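Local atomic coordinates of mandelate racemase (Bordetella bronchiseptica, PDB entry 3H12), a protein that probably acts as a metal-dependent member of the enolase superfamily, related to mandelate racemase, though its substrate is not established. Residues Q204-H209 with Y224-P229; A169-V174 with E197-A202; R137-Y142 with G351-P356. All blocks are in the same frame, centred on the assembly; numbering follows the deposited sequence.

Contact 1: residues Q204-H209 with Y224-P229; sequences QSLGRH and YWFEEP. With NA (sodium ion), chain C.
The backbones of Q204 and E228 come together where two loops meet, their CA atoms 5.0 Å apart, and Q204 N donates to E228 O at 2.8 Å with a somewhat bent N-H...O angle of 146°. On the side-chain level the amide of Q204 lies across the carboxylate of E228, the two planes 63° apart. The closest approach is Q204 CG to E228 OE1, 3.5 Å, with the amide nitrogen almost as near to OE2. The amide oxygen Q204 OE1 is turned to the backbone N of I232 instead. Water 1 lies 2.6 Å from E228 OE1, probably donating to it, and is met only weakly by Q204 NE2. A second water, water 2, also donates to E228 OE1 and at the same time ligates the sodium ion, so that E228 reaches the metal through its solvent shell. The contact belongs to the beta-alpha-beta unit of strand 197-201, helix 208-220 and strand 225-227 in the enolase-type TIM barrel: segment 204-209 is the loop and the first residues of helix 208-220, with G207 at the N-cap position, and E227 lies at the C-terminal end of the strand. There E227 OE2 binds sodium at 2.4 Å, beside D201 and E254. With CG anti to the backbone N (chi1 170°) and the chain extended, the carboxylate is carried out to the ion, while E227 OE1 is held by K171 and Q275 and, weakly, by W225 NE1. Farther from the metal, L206 CB packs 3.3 Å from P229 O, a buried carbonyl oxygen lacking a hydrogen-bond partner. L206 CD1 meets the F226 ring at its edge, in the ring plane, 3.9 Å from CZ, whereas P229 CB sits over the ring centre, 3.5 Å above the plane.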
ATOM      1  N   GLN A 204     -14.490 -17.828  19.075  1.00 15.42           N
ATOM      2  CA  GLN A 204     -13.577 -18.315  17.956  1.00 15.71           C
ATOM      3  C   GLN A 204     -14.161 -19.468  17.179  1.00 18.80           C
ATOM      4  O   GLN A 204     -13.388 -20.253  16.624  1.00 17.98           O
ATOM      5  CB  GLN A 204     -12.194 -18.788  18.529  1.00 16.62           C
ATOM      6  CG  GLN A 204     -11.557 -17.742  19.504  1.00 16.07           C
ATOM      7  CD  GLN A 204     -10.182 -18.201  19.960  1.00 18.02           C
ATOM      8  OE1 GLN A 204      -9.275 -18.457  19.127  1.00 16.85           O
ATOM      9  NE2 GLN A 204      -9.990 -18.454  21.275  1.00 18.75           N
ATOM     10  N   SER A 205     -15.486 -19.624  17.189  1.00 16.51           N
ATOM     11  CA  SER A 205     -16.008 -20.906  16.692  1.00 16.24           C
ATOM     12  C   SER A 205     -16.365 -20.843  15.182  1.00 17.13           C
ATOM     13  O   SER A 205     -16.765 -21.896  14.623  1.00 18.93           O
ATOM     14  CB  SER A 205     -17.138 -21.367  17.614  1.00 22.04           C
ATOM     15  OG  SER A 205     -18.233 -20.575  17.283  1.00 29.17           O
ATOM     16  N   LEU A 206     -16.181 -19.720  14.499  1.00 15.03           N
ATOM     17  CA  LEU A 206     -16.593 -19.577  13.086  1.00 13.88           C
ATOM     18  C   LEU A 206     -15.322 -19.401  12.201  1.00 14.20           C
ATOM     19  O   LEU A 206     -14.243 -18.937  12.648  1.00 15.98           O
ATOM     20  CB  LEU A 206     -17.491 -18.323  12.922  1.00 16.67           C
ATOM     21  CG  LEU A 206     -18.784 -18.347  13.724  1.00 16.35           C
ATOM     22  CD1 LEU A 206     -19.367 -17.013  13.483  1.00 17.99           C
ATOM     23  CD2 LEU A 206     -19.688 -19.488  13.235  1.00 17.53           C
ATOM     24  N   GLY A 207     -15.456 -19.876  10.948  1.00 14.55           N
ATOM     25  CA  GLY A 207     -14.553 -19.474   9.830  1.00 15.74           C
ATOM     26  C   GLY A 207     -14.943 -18.171   9.244  1.00 14.74           C
ATOM     27  O   GLY A 207     -16.012 -17.604   9.543  1.00 15.51           O
ATOM     28  N   ARG A 208     -14.090 -17.684   8.370  1.00 14.89           N
ATOM     29  CA  ARG A 208     -14.318 -16.315   7.776  1.00 13.02           C
ATOM     30  C   ARG A 208     -15.648 -16.153   7.051  1.00 13.51           C
ATOM     31  O   ARG A 208     -16.367 -15.150   7.210  1.00 13.68           O
ATOM     32  CB  ARG A 208     -13.219 -15.956   6.727  1.00 13.64           C
ATOM     33  CG  ARG A 208     -11.839 -15.597   7.403  1.00 13.27           C
ATOM     34  CD  ARG A 208     -10.828 -15.553   6.306  1.00 15.25           C
ATOM     35  NE  ARG A 208      -9.487 -15.250   6.914  1.00 14.21           N
ATOM     36  CZ  ARG A 208      -8.439 -15.033   6.194  1.00 14.52           C
ATOM     37  NH1 ARG A 208      -8.581 -15.012   4.832  1.00 14.94           N
ATOM     38  NH2 ARG A 208      -7.261 -14.783   6.725  1.00 13.43           N
ATOM     39  N   HIS A 209     -16.017 -17.147   6.206  1.00 14.64           N
ATOM     40  CA  HIS A 209     -17.245 -16.963   5.390  1.00 13.64           C
ATOM     41  C   HIS A 209     -18.474 -17.040   6.254  1.00 13.59           C
ATOM     42  O   HIS A 209     -19.445 -16.289   6.065  1.00 14.70           O
ATOM     43  CB  HIS A 209     -17.233 -17.946   4.240  1.00 13.22           C
ATOM     44  CG  HIS A 209     -16.047 -17.681   3.348  1.00 13.50           C
ATOM     45  ND1 HIS A 209     -14.808 -18.284   3.509  1.00 15.61           N
ATOM     46  CD2 HIS A 209     -15.923 -16.797   2.320  1.00 16.62           C
ATOM     47  CE1 HIS A 209     -13.965 -17.731   2.664  1.00 15.31           C
ATOM     48  NE2 HIS A 209     -14.580 -16.795   1.969  1.00 14.84           N
ATOM     49  N   TYR A 224     -24.196  -4.517  19.172  1.00 12.18           N
ATOM     50  CA  TYR A 224     -23.124  -3.582  19.550  1.00 13.33           C
ATOM     51  C   TYR A 224     -21.740  -4.097  19.155  1.00 12.66           C
ATOM     52  O   TYR A 224     -20.919  -3.251  18.654  1.00 13.41           O
ATOM     53  CB  TYR A 224     -23.261  -3.380  21.050  1.00 15.16           C
ATOM     54  CG  TYR A 224     -22.317  -2.282  21.605  1.00 14.13           C
ATOM     55  CD1 TYR A 224     -22.719  -0.992  21.570  1.00 15.76           C
ATOM     56  CD2 TYR A 224     -21.087  -2.636  22.166  1.00 13.36           C
ATOM     57  CE1 TYR A 224     -21.907   0.007  22.088  1.00 14.85           C
ATOM     58  CE2 TYR A 224     -20.235  -1.686  22.754  1.00 15.76           C
ATOM     59  CZ  TYR A 224     -20.678  -0.341  22.658  1.00 16.56           C
ATOM     60  OH  TYR A 224     -19.833   0.615  23.177  1.00 16.78           O
ATOM     61  N   TRP A 225     -21.474  -5.398  19.361  1.00 13.47           N
ATOM     62  CA  TRP A 225     -20.161  -5.915  18.940  1.00 11.89           C
ATOM     63  C   TRP A 225     -20.298  -7.400  18.635  1.00 13.61           C
ATOM     64  O   TRP A 225     -21.290  -8.052  19.033  1.00 14.48           O
ATOM     65  CB  TRP A 225     -19.002  -5.581  19.933  1.00 12.97           C
ATOM     66  CG  TRP A 225     -18.947  -6.380  21.234  1.00 12.48           C
ATOM     67  CD1 TRP A 225     -19.137  -7.745  21.468  1.00 13.45           C
ATOM     68  CD2 TRP A 225     -18.526  -5.845  22.481  1.00 12.64           C
ATOM     69  NE1 TRP A 225     -18.871  -8.068  22.830  1.00 13.78           N
ATOM     70  CE2 TRP A 225     -18.442  -6.919  23.434  1.00 14.07           C
ATOM     71  CE3 TRP A 225     -18.163  -4.568  22.854  1.00 13.33           C
ATOM     72  CZ2 TRP A 225     -18.075  -6.695  24.799  1.00 13.18           C
ATOM     73  CZ3 TRP A 225     -17.731  -4.349  24.165  1.00 13.07           C
ATOM     74  CH2 TRP A 225     -17.706  -5.414  25.107  1.00 15.99           C
ATOM     75  N   PHE A 226     -19.287  -7.890  17.907  1.00 12.85           N
ATOM     76  CA  PHE A 226     -19.116  -9.313  17.526  1.00 12.00           C
ATOM     77  C   PHE A 226     -17.768  -9.673  18.047  1.00 13.80           C
ATOM     78  O   PHE A 226     -16.700  -9.195  17.595  1.00 13.52           O
ATOM     79  CB  PHE A 226     -19.126  -9.281  15.970  1.00 12.57           C
ATOM     80  CG  PHE A 226     -19.205 -10.640  15.315  1.00 12.96           C
ATOM     81  CD1 PHE A 226     -19.388 -11.787  16.065  1.00 13.75           C
ATOM     82  CD2 PHE A 226     -19.101 -10.751  13.942  1.00 14.40           C
ATOM     83  CE1 PHE A 226     -19.536 -13.047  15.433  1.00 14.35           C
ATOM     84  CE2 PHE A 226     -19.207 -12.041  13.258  1.00 14.10           C
ATOM     85  CZ  PHE A 226     -19.409 -13.170  14.026  1.00 14.52           C
ATOM     86  N   GLU A 227     -17.825 -10.431  19.162  1.00 12.74           N
ATOM     87  CA  GLU A 227     -16.660 -10.844  19.962  1.00 13.29           C
ATOM     88  C   GLU A 227     -16.154 -12.220  19.627  1.00 13.49           C
ATOM     89  O   GLU A 227     -16.912 -13.107  19.319  1.00 14.56           O
ATOM     90  CB  GLU A 227     -17.080 -10.794  21.456  1.00 14.84           C
ATOM     91  CG  GLU A 227     -16.052 -11.421  22.399  1.00 13.68           C
ATOM     92  CD  GLU A 227     -16.467 -11.096  23.815  1.00 14.86           C
ATOM     93  OE1 GLU A 227     -17.394 -10.294  24.100  1.00 15.27           O
ATOM     94  OE2 GLU A 227     -15.705 -11.655  24.716  1.00 15.43           O
ATOM     95  N   GLU A 228     -14.826 -12.266  19.537  1.00 12.92           N
ATOM     96  CA  GLU A 228     -14.079 -13.507  19.124  1.00 13.12           C
ATOM     97  C   GLU A 228     -14.824 -14.162  17.942  1.00 12.90           C
ATOM     98  O   GLU A 228     -15.185 -15.341  17.933  1.00 14.13           O
ATOM     99  CB  GLU A 228     -13.936 -14.537  20.303  1.00 13.62           C
ATOM    100  CG  GLU A 228     -12.755 -14.108  21.204  1.00 16.07           C
ATOM    101  CD  GLU A 228     -12.236 -15.251  22.058  1.00 14.96           C
ATOM    102  OE1 GLU A 228     -13.014 -16.230  22.305  1.00 16.50           O
ATOM    103  OE2 GLU A 228     -11.016 -15.211  22.348  1.00 16.44           O
ATOM    104  N   PRO A 229     -15.069 -13.442  16.825  1.00 11.90           N
ATOM    105  CA  PRO A 229     -15.797 -13.997  15.671  1.00 13.56           C
ATOM    106  C   PRO A 229     -15.014 -15.134  15.042  1.00 15.60           C
ATOM    107  O   PRO A 229     -15.640 -16.020  14.430  1.00 16.94           O
ATOM    108  CB  PRO A 229     -15.867 -12.832  14.707  1.00 14.56           C
ATOM    109  CG  PRO A 229     -14.650 -11.942  15.055  1.00 15.04           C
ATOM    110  CD  PRO A 229     -14.648 -12.031  16.604  1.00 13.84           C
TER
HETATM  111 NA    NA C 500     -15.697 -13.875  25.501  1.00 18.59          NA
HETATM  112  O   HOH W   1     -12.769 -18.598  23.376  1.00 17.95           O
HETATM  113  O   HOH W   2     -15.066 -14.973  23.554  1.00 22.03           O
HETATM  114  O   HOH W   3     -15.609 -16.035  26.436  1.00 17.54           O
HETATM  115  O   HOH W   4     -16.724 -13.385  27.727  1.00 16.77           O

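Contact 2: residues A169-V174 with E197-A202; sequences AAKLKV and EILVDA. With NA (sodium ion), chain C.
Two neighbouring parallel strands of the TIM barrel, 169-173 and 197-201, are joined here; with helix 178-192 they form a beta-alpha-beta unit. D201, at the C-terminal end of strand 197-201, binds the sodium ion, and K171 and K173 of strand 169-173 stand beside it. The strand axes lie 4.5 Å apart at 28°. A ladder of backbone bonds runs from A170 N to E197 O through to V174 N to D201 O, the straightest being L199 N to A170 O at 174°. A169, K171 and K173 share one face with E197, L199 and D201. K171 CB packs on L199 CB at 3.7 Å, and the lysine then bends at chi3 (85°) to run past D201 CB; its NZ bonds to Y142 OH and water 4, a sodium ligand. On the other face, L172, I198 and V200 touch L185 of helix 178-192. Just beyond the strand end, V174 CG2 presses on V200 CG1 at 3.4 Å, tighter than usual van der Waals contact. D201 OD2 ligates sodium at 2.5 Å, while D201 OD1 accepts from water 2, another ligand, and from N203 N. K173, lying side by side with the aspartate, closes a salt bridge from above the carboxylate plane, its NZ 2.7 Å from D201 OD2.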
ATOM      1  N   ALA A 169     -27.872  -3.887  28.749  1.00 14.15           N
ATOM      2  CA  ALA A 169     -27.119  -4.607  27.692  1.00 13.81           C
ATOM      3  C   ALA A 169     -26.914  -6.038  28.175  1.00 13.83           C
ATOM      4  O   ALA A 169     -26.825  -6.299  29.389  1.00 14.68           O
ATOM      5  CB  ALA A 169     -25.740  -3.968  27.554  1.00 14.31           C
ATOM      6  N   ALA A 170     -26.769  -6.950  27.229  1.00 13.46           N
ATOM      7  CA  ALA A 170     -26.402  -8.319  27.559  1.00 14.05           C
ATOM      8  C   ALA A 170     -25.788  -9.018  26.385  1.00 14.22           C
ATOM      9  O   ALA A 170     -25.852  -8.450  25.291  1.00 14.69           O
ATOM     10  CB  ALA A 170     -27.707  -9.085  28.008  1.00 15.34           C
ATOM     11  N   LYS A 171     -25.150 -10.149  26.596  1.00 14.07           N
ATOM     12  CA  LYS A 171     -24.364 -10.849  25.547  1.00 13.94           C
ATOM     13  C   LYS A 171     -24.899 -12.207  25.260  1.00 15.62           C
ATOM     14  O   LYS A 171     -25.170 -12.963  26.206  1.00 14.39           O
ATOM     15  CB  LYS A 171     -22.871 -10.821  25.885  1.00 13.97           C
ATOM     16  CG  LYS A 171     -22.006 -11.472  24.776  1.00 14.02           C
ATOM     17  CD  LYS A 171     -20.541 -10.952  25.094  1.00 14.11           C
ATOM     18  CE  LYS A 171     -19.839 -11.850  26.159  1.00 15.04           C
ATOM     19  NZ  LYS A 171     -18.455 -11.356  26.450  1.00 14.45           N
ATOM     20  N   LEU A 172     -25.004 -12.552  23.972  1.00 14.10           N
ATOM     21  CA  LEU A 172     -25.440 -13.844  23.554  1.00 14.39           C
ATOM     22  C   LEU A 172     -24.263 -14.621  23.019  1.00 15.73           C
ATOM     23  O   LEU A 172     -23.497 -14.139  22.138  1.00 15.14           O
ATOM     24  CB  LEU A 172     -26.447 -13.723  22.363  1.00 14.57           C
ATOM     25  CG  LEU A 172     -26.851 -15.089  21.720  1.00 13.66           C
ATOM     26  CD1 LEU A 172     -27.799 -15.850  22.794  1.00 15.11           C
ATOM     27  CD2 LEU A 172     -27.686 -14.735  20.435  1.00 16.85           C
ATOM     28  N   LYS A 173     -24.136 -15.881  23.420  1.00 14.42           N
ATOM     29  CA  LYS A 173     -23.134 -16.776  22.829  1.00 14.50           C
ATOM     30  C   LYS A 173     -23.676 -17.467  21.619  1.00 14.97           C
ATOM     31  O   LYS A 173     -24.821 -17.930  21.568  1.00 14.73           O
ATOM     32  CB  LYS A 173     -22.772 -17.891  23.829  1.00 15.16           C
ATOM     33  CG  LYS A 173     -22.233 -17.342  25.108  1.00 14.07           C
ATOM     34  CD  LYS A 173     -20.751 -16.806  24.923  1.00 14.84           C
ATOM     35  CE  LYS A 173     -20.083 -16.409  26.172  1.00 17.72           C
ATOM     36  NZ  LYS A 173     -18.566 -16.264  25.936  1.00 20.95           N
ATOM     37  N   VAL A 174     -22.817 -17.548  20.586  1.00 15.58           N
ATOM     38  CA  VAL A 174     -23.260 -18.059  19.233  1.00 14.70           C
ATOM     39  C   VAL A 174     -22.145 -18.952  18.696  1.00 15.10           C
ATOM     40  O   VAL A 174     -21.046 -19.124  19.286  1.00 15.06           O
ATOM     41  CB  VAL A 174     -23.550 -16.917  18.242  1.00 14.12           C
ATOM     42  CG1 VAL A 174     -24.613 -15.972  18.706  1.00 15.31           C
ATOM     43  CG2 VAL A 174     -22.233 -16.127  17.937  1.00 16.08           C
ATOM     44  N   GLU A 197     -28.608  -2.790  24.465  1.00 15.44           N
ATOM     45  CA  GLU A 197     -27.565  -3.229  23.556  1.00 15.32           C
ATOM     46  C   GLU A 197     -27.466  -4.736  23.587  1.00 15.48           C
ATOM     47  O   GLU A 197     -27.544  -5.341  24.678  1.00 16.38           O
ATOM     48  CB  GLU A 197     -26.235  -2.664  23.932  1.00 16.33           C
ATOM     49  CG  GLU A 197     -26.255  -1.115  23.926  1.00 18.85           C
ATOM     50  CD  GLU A 197     -26.237  -0.532  22.502  1.00 20.50           C
ATOM     51  OE1 GLU A 197     -26.244  -1.276  21.520  1.00 19.55           O
ATOM     52  OE2 GLU A 197     -26.269   0.756  22.406  1.00 23.67           O
ATOM     53  N   ILE A 198     -27.301  -5.406  22.431  1.00 13.76           N
ATOM     54  CA  ILE A 198     -27.158  -6.833  22.314  1.00 13.81           C
ATOM     55  C   ILE A 198     -25.745  -7.112  21.755  1.00 14.32           C
ATOM     56  O   ILE A 198     -25.396  -6.568  20.659  1.00 16.96           O
ATOM     57  CB  ILE A 198     -28.230  -7.450  21.439  1.00 14.23           C
ATOM     58  CG1 ILE A 198     -29.628  -7.176  22.068  1.00 15.01           C
ATOM     59  CG2 ILE A 198     -27.929  -8.990  21.233  1.00 15.98           C
ATOM     60  CD1 ILE A 198     -30.769  -7.712  21.121  1.00 15.89           C
ATOM     61  N   LEU A 199     -24.927  -7.802  22.547  1.00 13.99           N
ATOM     62  CA  LEU A 199     -23.532  -8.182  22.172  1.00 13.47           C
ATOM     63  C   LEU A 199     -23.585  -9.618  21.739  1.00 14.76           C
ATOM     64  O   LEU A 199     -24.418 -10.390  22.274  1.00 15.50           O
ATOM     65  CB  LEU A 199     -22.668  -8.050  23.397  1.00 13.29           C
ATOM     66  CG  LEU A 199     -22.314  -6.551  23.800  1.00 13.51           C
ATOM     67  CD1 LEU A 199     -23.489  -5.666  24.032  1.00 14.51           C
ATOM     68  CD2 LEU A 199     -21.478  -6.777  25.073  1.00 15.74           C
ATOM     69  N   VAL A 200     -22.683 -10.030  20.833  1.00 13.13           N
ATOM     70  CA  VAL A 200     -22.643 -11.437  20.369  1.00 14.53           C
ATOM     71  C   VAL A 200     -21.244 -11.895  20.512  1.00 13.87           C
ATOM     72  O   VAL A 200     -20.264 -11.139  20.242  1.00 15.01           O
ATOM     73  CB  VAL A 200     -23.088 -11.449  18.828  1.00 14.91           C
ATOM     74  CG1 VAL A 200     -22.837 -12.783  18.151  1.00 18.63           C
ATOM     75  CG2 VAL A 200     -24.623 -11.163  18.896  1.00 17.78           C
ATOM     76  N   ASP A 201     -21.050 -13.169  20.912  1.00 14.10           N
ATOM     77  CA  ASP A 201     -19.667 -13.701  21.189  1.00 13.08           C
ATOM     78  C   ASP A 201     -19.629 -15.131  20.637  1.00 14.54           C
ATOM     79  O   ASP A 201     -20.404 -16.027  21.056  1.00 14.45           O
ATOM     80  CB  ASP A 201     -19.483 -13.687  22.708  1.00 14.58           C
ATOM     81  CG  ASP A 201     -18.123 -14.261  23.136  1.00 17.95           C
ATOM     82  OD1 ASP A 201     -17.332 -14.799  22.280  1.00 15.97           O
ATOM     83  OD2 ASP A 201     -17.870 -14.124  24.370  1.00 15.94           O
ATOM     84  N   ALA A 202     -18.775 -15.360  19.619  1.00 14.56           N
ATOM     85  CA  ALA A 202     -18.683 -16.723  19.015  1.00 13.00           C
ATOM     86  C   ALA A 202     -17.580 -17.559  19.538  1.00 14.45           C
ATOM     87  O   ALA A 202     -17.414 -18.726  19.107  1.00 15.61           O
ATOM     88  CB  ALA A 202     -18.433 -16.510  17.459  1.00 15.02           C
TER
HETATM   89 NA    NA C 500     -15.697 -13.875  25.501  1.00 18.59          NA
HETATM   90  O   HOH W   4     -16.724 -13.385  27.727  1.00 16.77           O
HETATM   91  O   HOH W   2     -15.066 -14.973  23.554  1.00 22.03           O
HETATM   92  O   HOH W   3     -15.609 -16.035  26.436  1.00 17.54           O

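Contact 3: residues R137-Y142 with G351-P356; sequences RGVRAY and GLVQPP
L352 reaches between R137 and R140, branching so that each arginine meets a different methyl. Its CB lies 3.8 Å from V139 N; CG stands anti to the carbonyl carbon (chi1 -55°), and from there the two methyls part. CD2 settles 3.5 Å from R140 CA and also touches R140 CB. CD1 goes the other way, over the centre of one face of the R137 guanidinium, 3.8 Å from R137 CZ, while G138 CA passes equally near. The backbones form a short antiparallel ladder at the start of barrel strand 139-146, where strand 352-353 returns late in the chain to pair with it. V139 and V353 are the hydrogen-bonded pair: V139 N to V353 O and V353 N to V139 O, both 2.8 Å. R140 and L352 follow as the non-hydrogen-bonded pair, and A141 N to G351 O, longer at 3.2 Å, extends the ladder. Water 5 donates to both A141 O and G351 O. On the face of the valines, V353 CG2 nears V139 CB and V353 CG1 approaches A141 CB, with L316 and V319 of helix 309-321 packing on V139. Beyond the ladder Q354 folds back at chi2 (-66°), and its NE2 gives R137 O an almost straight bond of 2.9 Å, the acceptor lying in the amide plane. G138 CA sits beside this amide, 3.6 Å from Q354 NE2.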
ATOM      1  N   ARG A 137     -20.247   9.047  37.318  1.00 16.78           N
ATOM      2  CA  ARG A 137     -21.633   8.611  37.648  1.00 19.32           C
ATOM      3  C   ARG A 137     -21.640   7.078  37.944  1.00 18.87           C
ATOM      4  O   ARG A 137     -22.401   6.625  38.746  1.00 19.54           O
ATOM      5  CB  ARG A 137     -22.582   8.957  36.460  1.00 25.12           C
ATOM      6  CG  ARG A 137     -24.076   9.186  36.840  1.00 76.00           C
ATOM      7  CD  ARG A 137     -25.001   9.587  35.595  1.00 38.05           C
ATOM      8  NE  ARG A 137     -26.115   8.651  35.199  1.00 76.16           N
ATOM      9  CZ  ARG A 137     -26.930   7.900  35.996  1.00 45.32           C
ATOM     10  NH1 ARG A 137     -26.820   7.855  37.339  1.00 75.50           N
ATOM     11  NH2 ARG A 137     -27.879   7.147  35.410  1.00 75.68           N
ATOM     12  N   GLY A 138     -20.881   6.308  37.151  1.00 18.12           N
ATOM     13  CA  GLY A 138     -20.835   4.857  37.345  1.00 15.94           C
ATOM     14  C   GLY A 138     -20.484   4.270  36.009  1.00 16.21           C
ATOM     15  O   GLY A 138     -20.353   4.940  34.986  1.00 18.08           O
ATOM     16  N   VAL A 139     -20.425   2.923  36.058  1.00 14.94           N
ATOM     17  CA  VAL A 139     -19.936   2.158  34.939  1.00 15.52           C
ATOM     18  C   VAL A 139     -21.044   1.258  34.368  1.00 15.48           C
ATOM     19  O   VAL A 139     -21.532   0.335  35.017  1.00 15.67           O
ATOM     20  CB  VAL A 139     -18.778   1.255  35.453  1.00 14.71           C
ATOM     21  CG1 VAL A 139     -18.308   0.321  34.256  1.00 16.71           C
ATOM     22  CG2 VAL A 139     -17.520   2.192  35.630  1.00 17.43           C
ATOM     23  N   ARG A 140     -21.365   1.502  33.095  1.00 15.03           N
ATOM     24  CA  ARG A 140     -22.488   0.735  32.447  1.00 15.18           C
ATOM     25  C   ARG A 140     -22.067  -0.699  32.245  1.00 15.54           C
ATOM     26  O   ARG A 140     -20.979  -0.997  31.681  1.00 13.98           O
ATOM     27  CB  ARG A 140     -22.828   1.378  31.104  1.00 16.96           C
ATOM     28  CG  ARG A 140     -24.056   0.630  30.443  1.00 19.43           C
ATOM     29  CD  ARG A 140     -23.805   0.299  29.010  1.00 24.98           C
ATOM     30  NE  ARG A 140     -25.198   0.200  28.447  1.00 28.78           N
ATOM     31  CZ  ARG A 140     -25.527   0.857  27.359  1.00 20.54           C
ATOM     32  NH1 ARG A 140     -24.501   1.549  26.689  1.00 28.42           N
ATOM     33  NH2 ARG A 140     -26.787   0.692  26.866  1.00 29.82           N
ATOM     34  N   ALA A 141     -22.856  -1.676  32.826  1.00 15.08           N
ATOM     35  CA  ALA A 141     -22.500  -3.102  32.776  1.00 16.88           C
ATOM     36  C   ALA A 141     -23.358  -3.877  31.765  1.00 16.05           C
ATOM     37  O   ALA A 141     -24.477  -3.431  31.457  1.00 16.88           O
ATOM     38  CB  ALA A 141     -22.754  -3.728  34.202  1.00 15.51           C
ATOM     39  N   TYR A 142     -22.880  -5.060  31.343  1.00 15.06           N
ATOM     40  CA  TYR A 142     -23.771  -5.912  30.588  1.00 12.91           C
ATOM     41  C   TYR A 142     -23.804  -7.241  31.264  1.00 13.62           C
ATOM     42  O   TYR A 142     -22.809  -7.697  31.884  1.00 14.22           O
ATOM     43  CB  TYR A 142     -23.343  -6.074  29.104  1.00 15.73           C
ATOM     44  CG  TYR A 142     -22.061  -6.819  28.868  1.00 13.60           C
ATOM     45  CD1 TYR A 142     -22.033  -8.203  28.562  1.00 14.28           C
ATOM     46  CD2 TYR A 142     -20.847  -6.119  28.717  1.00 14.16           C
ATOM     47  CE1 TYR A 142     -20.821  -8.868  28.262  1.00 13.82           C
ATOM     48  CE2 TYR A 142     -19.623  -6.797  28.337  1.00 14.24           C
ATOM     49  CZ  TYR A 142     -19.648  -8.146  28.138  1.00 13.59           C
ATOM     50  OH  TYR A 142     -18.543  -8.863  27.741  1.00 15.79           O
ATOM     51  N   GLY A 351     -28.580   0.862  35.742  1.00 22.77           N
ATOM     52  CA  GLY A 351     -27.748   0.183  34.701  1.00 19.72           C
ATOM     53  C   GLY A 351     -26.253   0.258  34.954  1.00 19.19           C
ATOM     54  O   GLY A 351     -25.470  -0.325  34.180  1.00 16.78           O
ATOM     55  N   LEU A 352     -25.869   0.941  36.026  1.00 18.51           N
ATOM     56  CA  LEU A 352     -24.410   1.209  36.248  1.00 18.97           C
ATOM     57  C   LEU A 352     -23.973   0.442  37.524  1.00 18.96           C
ATOM     58  O   LEU A 352     -24.753   0.317  38.518  1.00 18.53           O
ATOM     59  CB  LEU A 352     -24.165   2.715  36.588  1.00 19.59           C
ATOM     60  CG  LEU A 352     -24.757   3.593  35.518  1.00 19.71           C
ATOM     61  CD1 LEU A 352     -24.336   5.149  35.817  1.00 21.94           C
ATOM     62  CD2 LEU A 352     -24.358   3.249  34.076  1.00 21.98           C
ATOM     63  N   VAL A 353     -22.696   0.053  37.594  1.00 17.75           N
ATOM     64  CA  VAL A 353     -22.036  -0.399  38.844  1.00 17.68           C
ATOM     65  C   VAL A 353     -20.989   0.639  39.258  1.00 18.13           C
ATOM     66  O   VAL A 353     -20.646   1.526  38.474  1.00 17.23           O
ATOM     67  CB  VAL A 353     -21.340  -1.808  38.680  1.00 17.36           C
ATOM     68  CG1 VAL A 353     -22.481  -2.935  38.308  1.00 19.78           C
ATOM     69  CG2 VAL A 353     -20.264  -1.833  37.520  1.00 18.04           C
ATOM     70  N   GLN A 354     -20.524   0.518  40.512  1.00 19.96           N
ATOM     71  CA  GLN A 354     -19.498   1.410  41.087  1.00 20.38           C
ATOM     72  C   GLN A 354     -18.332   0.576  41.510  1.00 19.82           C
ATOM     73  O   GLN A 354     -18.532  -0.529  42.037  1.00 19.80           O
ATOM     74  CB  GLN A 354     -20.055   2.112  42.337  1.00 23.67           C
ATOM     75  CG  GLN A 354     -21.365   2.803  42.209  1.00 27.81           C
ATOM     76  CD  GLN A 354     -21.287   4.010  41.243  1.00 26.90           C
ATOM     77  OE1 GLN A 354     -20.219   4.605  41.051  1.00 31.93           O
ATOM     78  NE2 GLN A 354     -22.395   4.320  40.580  1.00 28.92           N
ATOM     79  N   PRO A 355     -17.100   1.033  41.339  1.00 17.92           N
ATOM     80  CA  PRO A 355     -15.953   0.294  41.765  1.00 18.14           C
ATOM     81  C   PRO A 355     -15.970   0.210  43.338  1.00 19.15           C
ATOM     82  O   PRO A 355     -16.575   1.088  43.976  1.00 21.85           O
ATOM     83  CB  PRO A 355     -14.745   1.227  41.348  1.00 19.97           C
ATOM     84  CG  PRO A 355     -15.327   2.505  41.034  1.00 26.88           C
ATOM     85  CD  PRO A 355     -16.758   2.353  40.734  1.00 20.01           C
ATOM     86  N   PRO A 356     -15.369  -0.860  43.872  1.00 20.64           N
ATOM     87  CA  PRO A 356     -15.225  -0.963  45.373  1.00 20.75           C
ATOM     88  C   PRO A 356     -14.549   0.290  45.840  1.00 22.11           C
ATOM     89  O   PRO A 356     -13.649   0.901  45.118  1.00 24.01           O
ATOM     90  CB  PRO A 356     -14.267  -2.177  45.529  1.00 21.10           C
ATOM     91  CG  PRO A 356     -14.428  -3.019  44.278  1.00 21.41           C
ATOM     92  CD  PRO A 356     -14.678  -1.947  43.173  1.00 20.98           C
TER
HETATM   93  O   HOH W   5     -26.435  -1.767  32.208  1.00 18.46           O

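Starting from the N terminus, segment 137-142, leading into strand 139-146, opens contact 3, which closes only when 351-356 returns 209 residues later; contacts 1 and 2 both fall within that long loop. Contact 2 opens at 169-174 and closes at 197-202 after helix 178-192. Contact 1 then opens at 204-209 and closes at 224-229 after helix 208-220, so these two follow in series without crossing. All three reach the same barrel sheet, whose strands 139-146, 169-173, 197-201 and 225-227 lie side by side in that order. Contacts 1 and 2, centres about 11 Å apart, share the sodium ion and waters 2, 3 and 4, while contact 3 meets contact 2 through neighbouring strands 139-146 and 169-173.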